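3-hydroxyacyl-CoA dehydrogenase (Archaeoglobus fulgidus, PDB 1ZEJ) probably catalyses NAD+-dependent oxidation of a hydroxyl group, as a homodimeric member of the 3-hydroxyacyl-CoA dehydrogenase family. Local coordinates at residues I18-M23 with V37-V42; V42-L47 with F64-E69; C104-V109 with V128-P133. All coordinates share one frame; numbering follows the deposited sequence.

From the N terminus, contact 1 closes the first loop, bringing the end of strand 36-40 beside the turn that leads from strand 14-18 into helix 22-32. Contact 2 follows directly, sharing Val-42, and closes the next loop, from the start of helix 44-53 to the end of strand 62-65. Contact 3 closes a third loop, which holds helix 112-116, between the ends of strands 103-105 and 125-130. The three stand in series, none nested or crossed, and all reach the same sheet. Contacts 1 and 2 touch, Gln-40 NE2 reaching Thr-66 O, whereas contacts 1 and 3 meet through Met-23, whose methyl packs on Asn-106 and Trp-130.

Contact 1. Residues I18-M23 with V37-V42; sequences IGAGLM and VVLQDV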
# COMPACT_ATOMS: atom_id res chain seq x y z
N ILE A 18 18.09 -25.11 6.96
CA ILE A 18 19.29 -24.74 7.70
C ILE A 18 19.07 -23.46 8.50
O ILE A 18 18.88 -22.38 7.92
CB ILE A 18 20.50 -24.52 6.75
CG1 ILE A 18 20.68 -25.73 5.85
CG2 ILE A 18 21.79 -24.22 7.55
CD1 ILE A 18 21.56 -25.50 4.67
N GLY A 19 19.07 -23.60 9.84
CA GLY A 19 18.95 -22.45 10.72
C GLY A 19 17.66 -22.59 11.49
O GLY A 19 16.59 -22.65 10.89
N ALA A 20 17.75 -22.68 12.81
CA ALA A 20 16.58 -22.94 13.64
C ALA A 20 16.16 -21.65 14.39
O ALA A 20 15.52 -21.70 15.42
CB ALA A 20 16.90 -24.07 14.64
N GLY A 21 16.53 -20.49 13.85
CA GLY A 21 16.00 -19.21 14.37
C GLY A 21 14.56 -19.05 13.92
O GLY A 21 13.97 -19.97 13.40
N LEU A 22 13.99 -17.87 14.19
CA LEU A 22 12.59 -17.60 13.90
C LEU A 22 12.18 -17.95 12.45
O LEU A 22 11.16 -18.61 12.22
CB LEU A 22 12.30 -16.11 14.17
CG LEU A 22 10.90 -15.56 13.80
CD1 LEU A 22 9.85 -16.10 14.74
CD2 LEU A 22 10.92 -14.00 13.84
N MSE A 23 12.99 -17.54 11.48
CA MSE A 23 12.60 -17.71 10.11
C MSE A 23 12.69 -19.21 9.74
O MSE A 23 11.74 -19.72 9.17
CB MSE A 23 13.40 -16.81 9.16
CG MSE A 23 13.02 -15.32 9.30
SE MSE A 23 11.07 -14.92 9.05
CE MSE A 23 11.03 -15.45 7.26
N VAL A 37 10.45 -32.67 7.03
CA VAL A 37 11.47 -31.67 7.18
C VAL A 37 12.61 -32.18 8.06
O VAL A 37 12.39 -32.81 9.09
CB VAL A 37 10.87 -30.39 7.81
CG1 VAL A 37 11.94 -29.33 8.04
CG2 VAL A 37 9.76 -29.84 6.88
N VAL A 38 13.82 -31.85 7.63
CA VAL A 38 14.99 -31.90 8.52
C VAL A 38 15.43 -30.45 8.87
O VAL A 38 15.76 -29.65 7.98
CB VAL A 38 16.14 -32.69 7.89
CG1 VAL A 38 17.29 -32.77 8.88
CG2 VAL A 38 15.69 -34.09 7.53
N LEU A 39 15.39 -30.11 10.14
CA LEU A 39 15.75 -28.78 10.61
C LEU A 39 17.08 -28.87 11.30
O LEU A 39 17.21 -29.56 12.33
CB LEU A 39 14.69 -28.27 11.57
CG LEU A 39 14.92 -26.85 12.16
CD1 LEU A 39 14.96 -25.82 11.06
CD2 LEU A 39 13.83 -26.50 13.16
N GLN A 40 18.06 -28.16 10.75
CA GLN A 40 19.46 -28.25 11.21
C GLN A 40 19.93 -26.91 11.83
O GLN A 40 19.56 -25.84 11.38
CB GLN A 40 20.38 -28.65 10.06
CG GLN A 40 21.83 -28.88 10.46
CD GLN A 40 22.70 -27.65 10.32
OE1 GLN A 40 22.39 -26.76 9.52
NE2 GLN A 40 23.82 -27.61 11.05
N ASP A 41 20.72 -27.00 12.87
CA ASP A 41 21.38 -25.84 13.42
C ASP A 41 22.59 -26.37 14.18
O ASP A 41 22.49 -27.41 14.79
CB ASP A 41 20.43 -25.12 14.40
CG ASP A 41 20.89 -23.66 14.67
OD1 ASP A 41 21.92 -23.52 15.32
OD2 ASP A 41 20.25 -22.69 14.18
N VAL A 42 23.69 -25.64 14.17
CA VAL A 42 24.87 -26.01 14.94
C VAL A 42 24.61 -25.95 16.45
O VAL A 42 25.32 -26.60 17.22
CB VAL A 42 26.14 -25.18 14.56
CG1 VAL A 42 26.58 -25.51 13.14
CG2 VAL A 42 25.92 -23.70 14.76
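Asp-41 extends away from its backbone N (chi1 -162°), a torsion that swings its carboxylate past the end of strand 36-40 to the turn where Gly-19 and Ala-20 follow strand 14-18. Leu-39 is likewise extended at chi1 (-180°), which lays its two methyl groups against the same turn. The carboxylate is gripped from two directions. Its OD2 takes a nearly straight bond from Ala-20 N (2.9 Å, 170° at the hydrogen) on the anti lone pair, while OD1 accepts from Ser-43 N just before helix 44-53, so the rotation of the group is fixed. An aspartate suits this place because its short side chain brings both oxygens within range of backbone N-H groups. One residue earlier, Gly-19 N gives a 2.8 Å bond to Gln-40 O, extending the parallel pairing of Ile-18 with Gln-40. Gly-19 has a backbone conformation in which a side chain would jam against the carbonyl O of Ile-18, which by itself calls for glycine. Its own O is buried without a polar partner in the model, and Leu-39 CD1 lies 3.6 Å from it. The small methyl of Ala-20 fits between Leu-39 and Asp-41, its CB 4.2 Å from Leu-39 CD2. On the sheet face where Ile-18 and Gln-40 run side by side, Ile-18 CG2 approaches Gln-40 OE1 to 3.3 Å; the NE2 of that amide is bonded to Thr-66 O, which sets its orientation. Gly-21 then stands at the N-cap position of helix 22-32. Such a glycine-rich turn facing an acidic residue at the end of the second strand is the dinucleotide-binding signature of the Rossmann fold, where the acid commonly binds the adenosine ribose of NAD+, a role Asp-41 probably shares.

Contact 2. Residues V42-L47 with F64-E69; sequences VSEKAL and FTTTLE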
# COMPACT_ATOMS: atom_id res chain seq x y z
N VAL A 42 23.69 -25.64 14.17
CA VAL A 42 24.87 -26.01 14.94
C VAL A 42 24.61 -25.95 16.45
O VAL A 42 25.32 -26.60 17.22
CB VAL A 42 26.14 -25.18 14.56
CG1 VAL A 42 26.58 -25.51 13.14
CG2 VAL A 42 25.92 -23.70 14.76
N SER A 43 23.58 -25.20 16.86
CA SER A 43 23.19 -25.09 18.26
C SER A 43 22.04 -26.00 18.70
O SER A 43 20.90 -25.78 18.30
CB SER A 43 22.79 -23.64 18.54
OG SER A 43 22.33 -23.53 19.88
N GLU A 44 22.32 -26.97 19.57
CA GLU A 44 21.29 -27.86 20.12
C GLU A 44 20.25 -27.10 20.98
O GLU A 44 19.08 -27.51 21.09
CB GLU A 44 21.93 -28.96 20.97
CG GLU A 44 22.43 -30.15 20.18
CD GLU A 44 22.80 -31.35 21.05
OE1 GLU A 44 22.73 -31.27 22.31
OE2 GLU A 44 23.16 -32.41 20.46
N LYS A 45 20.69 -26.00 21.57
CA LYS A 45 19.81 -25.14 22.35
C LYS A 45 18.80 -24.47 21.44
O LYS A 45 17.64 -24.35 21.81
CB LYS A 45 20.63 -24.06 23.07
N ALA A 46 19.25 -24.03 20.27
CA ALA A 46 18.34 -23.45 19.26
C ALA A 46 17.34 -24.48 18.77
O ALA A 46 16.18 -24.17 18.59
CB ALA A 46 19.11 -22.87 18.09
N LEU A 47 17.80 -25.72 18.58
CA LEU A 47 16.93 -26.81 18.14
C LEU A 47 15.88 -27.12 19.22
O LEU A 47 14.72 -27.37 18.90
CB LEU A 47 17.74 -28.08 17.88
CG LEU A 47 18.73 -28.08 16.71
CD1 LEU A 47 19.53 -29.38 16.77
CD2 LEU A 47 17.98 -27.91 15.42
N PHE A 64 15.12 -32.96 14.04
CA PHE A 64 16.04 -31.92 14.46
C PHE A 64 17.45 -32.51 14.48
O PHE A 64 17.66 -33.60 15.02
CB PHE A 64 15.65 -31.41 15.83
CG PHE A 64 14.24 -30.88 15.90
CD1 PHE A 64 13.17 -31.75 16.10
CD2 PHE A 64 13.99 -29.53 15.82
CE1 PHE A 64 11.86 -31.27 16.15
CE2 PHE A 64 12.68 -29.05 15.90
CZ PHE A 64 11.64 -29.94 16.06
N THR A 65 18.42 -31.79 13.94
CA THR A 65 19.79 -32.30 13.89
C THR A 65 20.82 -31.20 13.87
O THR A 65 20.53 -30.07 13.47
CB THR A 65 19.96 -33.15 12.62
OG1 THR A 65 21.26 -33.70 12.55
CG2 THR A 65 19.71 -32.35 11.37
N THR A 66 22.06 -31.54 14.23
CA THR A 66 23.15 -30.60 14.10
C THR A 66 24.04 -30.88 12.92
O THR A 66 24.94 -30.07 12.65
CB THR A 66 24.04 -30.61 15.35
OG1 THR A 66 24.47 -31.97 15.63
CG2 THR A 66 23.27 -30.11 16.57
N THR A 67 23.79 -31.97 12.18
CA THR A 67 24.66 -32.37 11.08
C THR A 67 23.94 -32.40 9.71
O THR A 67 22.72 -32.21 9.61
CB THR A 67 25.33 -33.74 11.42
OG1 THR A 67 24.33 -34.68 11.81
CG2 THR A 67 26.30 -33.54 12.58
N LEU A 68 24.71 -32.69 8.66
CA LEU A 68 24.27 -32.52 7.28
C LEU A 68 24.08 -33.80 6.51
O LEU A 68 23.86 -33.77 5.28
CB LEU A 68 25.30 -31.67 6.54
CG LEU A 68 25.48 -30.22 7.05
CD1 LEU A 68 26.50 -29.55 6.14
CD2 LEU A 68 24.19 -29.42 7.14
N GLU A 69 24.12 -34.93 7.20
CA GLU A 69 24.07 -36.21 6.49
C GLU A 69 22.77 -36.44 5.73
O GLU A 69 22.77 -37.19 4.76
CB GLU A 69 24.41 -37.38 7.35
CG GLU A 69 23.36 -37.96 8.30
CD GLU A 69 23.17 -37.13 9.54
OE1 GLU A 69 23.74 -36.02 9.60
OE2 GLU A 69 22.44 -37.60 10.44
O HOH W 1 25.17 -32.55 18.36
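Glu-44 and Thr-66 are joined in polar terms by a water molecule, and no direct hydrogen bond spans the two segments. The water donates to Glu-44 OE2 at 2.9 Å and lies equally close, 2.9 Å, to Thr-66 OG1, bridging the first turn of helix 44-53 to the loop after strand 62-65. Thr-66 divides its two branches between these tasks. With chi1 at 53°, OG1 sits between the backbone N and the carbonyl carbon, and CG2 takes the place anti to that carbon, where it meets Glu-44 CG at 3.7 Å and Leu-47 CD1 at 3.8 Å. A threonine suits this position, at the margin of an apolar patch, because it offers a methyl to the helix and a hydroxyl to the water. The contact belongs to the second beta-alpha-beta crossover of the Rossmann fold, in which helix 44-53 links the parallel neighbours 36-40 and 62-65 and packs against the sheet. Leu-47 is the buried residue that this turn of the helix directs toward the strand: its CD1 lies 3.5 Å from Thr-65 O, and its CD2 touches Phe-64 CB at 4.2 Å. The two methyls of the leucine let it cover the backbone of the strand end and a side chain at once. The Phe-64 ring, packed also on Leu-39, Ile-54 and Leu-59, lies obliquely to Leu-47 O. Each segment also has hydrogen bonds of its own. Ser-43 is the N-cap of the helix, its OG accepting from Ala-46 N. On the other side Thr-65 forms an ST turn, its OG1 accepting from Thr-67 N at 3.1 Å in a nearly straight bond (172°), and Thr-67 OG1 donates in turn to Glu-69 OE1 on the syn side of the carboxylate.

Contact 3. Residues C104-V109 with V128-P133; sequences CSNTSV and VHWMNP
Two hydrogen bonds hold Ser-105 and Asn-106 to Val-128 and Trp-130. The first is a backbone bond, Val-128 N to Ser-105 O at 2.9 Å. In the second, a side chain takes the acceptor's part as strand 103-105 gives way to a loop: Asn-106, its CG anti to the backbone N (chi1 -178°), extends OD1 to accept from Trp-130 N at 3.1 Å, almost straight at the hydrogen (170°). An asparagine suits the place because its amide can stand in for a main-chain carbonyl. With an alanine here, Trp-130 N would probably be left without this acceptor and the two strand ends less firmly joined. A CA-H...O contact adds to the pairing, Asn-106 CA lying 3.2 Å from Val-128 O. Among the flat groups, the amide of Asn-106 crosses the indole of Trp-130 at a steep angle, their planes 68° apart, and OD1 sits at the ring edge, 3.6 Å from CD1. The imidazole of His-129 has the methyl CE of selenomethionine Met-131, from its own segment, over one face, 3.5 Å above the plane and displaced toward the rim; its ND1 is hydrogen-bonded to Glu-141 OE1. Between the two segments, the apolar side-chain contact is Cys-104 CB on Val-128 CG2 (3.7 Å), both residues small enough for the buried face under helix 150-162. These parallel strand ends of the Rossmann-type domain carry Ser-108 and Asn-132, predicted to bind NAD+, and His-129, predicted to matter for catalysis. Val-156 of helix 150-162 packs on Cys-104 and Val-128, and Trp-130 lies against both that helix and helix 22-32. Strand 139-144 runs antiparallel beside 125-130, and Arg-279 of the second subunit donates a hydrogen bond to Asn-132 O where the chain leaves the sheet.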
# COMPACT_ATOMS: atom_id res chain seq x y z
N CYS A 104 17.97 -22.81 -1.77
CA CYS A 104 17.09 -21.65 -1.69
C CYS A 104 17.48 -20.82 -0.47
O CYS A 104 17.14 -21.23 0.62
CB CYS A 104 15.66 -22.10 -1.50
SG CYS A 104 15.02 -23.14 -2.79
N SER A 105 18.07 -19.64 -0.63
CA SER A 105 18.39 -18.80 0.52
C SER A 105 17.21 -17.85 0.87
O SER A 105 16.69 -17.15 0.00
CB SER A 105 19.67 -18.02 0.23
OG SER A 105 19.97 -17.15 1.31
N ASN A 106 16.76 -17.86 2.13
CA ASN A 106 15.80 -16.86 2.61
C ASN A 106 16.65 -15.64 2.88
O ASN A 106 17.37 -15.56 3.88
CB ASN A 106 15.08 -17.31 3.90
CG ASN A 106 14.02 -16.28 4.42
OD1 ASN A 106 13.08 -15.84 3.70
ND2 ASN A 106 14.17 -15.91 5.68
N THR A 107 16.66 -14.72 1.95
CA THR A 107 17.57 -13.60 2.06
C THR A 107 16.67 -12.38 2.12
O THR A 107 15.79 -12.23 1.28
CB THR A 107 18.71 -13.62 0.92
OG1 THR A 107 19.40 -12.36 0.89
CG2 THR A 107 18.17 -13.93 -0.45
N SER A 108 16.83 -11.58 3.17
CA SER A 108 16.07 -10.33 3.32
C SER A 108 16.51 -9.29 2.30
O SER A 108 15.70 -8.79 1.54
CB SER A 108 16.25 -9.74 4.73
OG SER A 108 15.34 -10.29 5.67
N VAL A 109 17.79 -8.93 2.33
CA VAL A 109 18.32 -7.93 1.43
C VAL A 109 19.66 -8.27 0.78
O VAL A 109 20.04 -7.56 -0.15
CB VAL A 109 18.50 -6.57 2.12
CG1 VAL A 109 17.15 -6.03 2.63
CG2 VAL A 109 19.54 -6.66 3.24
N VAL A 128 14.57 -17.46 -1.90
CA VAL A 128 13.12 -17.65 -1.60
C VAL A 128 12.83 -16.84 -0.35
O VAL A 128 13.27 -17.24 0.76
CB VAL A 128 12.70 -19.13 -1.42
CG1 VAL A 128 11.29 -19.28 -0.99
CG2 VAL A 128 12.89 -19.92 -2.66
N HIS A 129 12.09 -15.74 -0.54
CA HIS A 129 11.79 -14.72 0.44
C HIS A 129 10.39 -14.95 1.02
O HIS A 129 9.37 -14.76 0.37
CB HIS A 129 11.93 -13.36 -0.26
CG HIS A 129 11.61 -12.19 0.59
ND1 HIS A 129 11.08 -11.02 0.07
CD2 HIS A 129 11.77 -11.97 1.93
CE1 HIS A 129 10.89 -10.15 1.05
NE2 HIS A 129 11.30 -10.71 2.19
N TRP A 130 10.40 -15.49 2.23
CA TRP A 130 9.20 -15.80 2.98
C TRP A 130 8.85 -14.59 3.78
O TRP A 130 9.72 -13.84 4.18
CB TRP A 130 9.45 -16.94 3.97
CG TRP A 130 9.77 -18.28 3.35
CD1 TRP A 130 10.99 -18.68 2.87
CD2 TRP A 130 8.89 -19.39 3.18
NE1 TRP A 130 10.92 -19.96 2.42
CE2 TRP A 130 9.64 -20.42 2.58
CE3 TRP A 130 7.55 -19.61 3.46
CZ2 TRP A 130 9.09 -21.67 2.28
CZ3 TRP A 130 7.00 -20.86 3.18
CH2 TRP A 130 7.76 -21.87 2.58
N MSE A 131 7.56 -14.41 4.07
CA MSE A 131 7.12 -13.29 4.90
C MSE A 131 6.95 -13.80 6.34
O MSE A 131 7.13 -14.98 6.62
CB MSE A 131 5.83 -12.68 4.34
CG MSE A 131 5.81 -12.44 2.85
SE MSE A 131 7.13 -11.12 2.27
CE MSE A 131 7.64 -11.84 0.49
N ASN A 132 6.69 -12.90 7.25
CA ASN A 132 6.73 -13.23 8.66
C ASN A 132 5.35 -13.18 9.27
O ASN A 132 4.75 -12.12 9.27
CB ASN A 132 7.62 -12.22 9.40
CG ASN A 132 8.00 -12.68 10.81
OD1 ASN A 132 7.98 -13.89 11.14
ND2 ASN A 132 8.35 -11.73 11.65
N PRO A 133 4.86 -14.30 9.85
CA PRO A 133 5.45 -15.65 9.90
C PRO A 133 5.24 -16.45 8.62
O PRO A 133 4.14 -16.34 8.02
CB PRO A 133 4.71 -16.33 11.06
CG PRO A 133 3.78 -15.32 11.64
CD PRO A 133 3.62 -14.23 10.63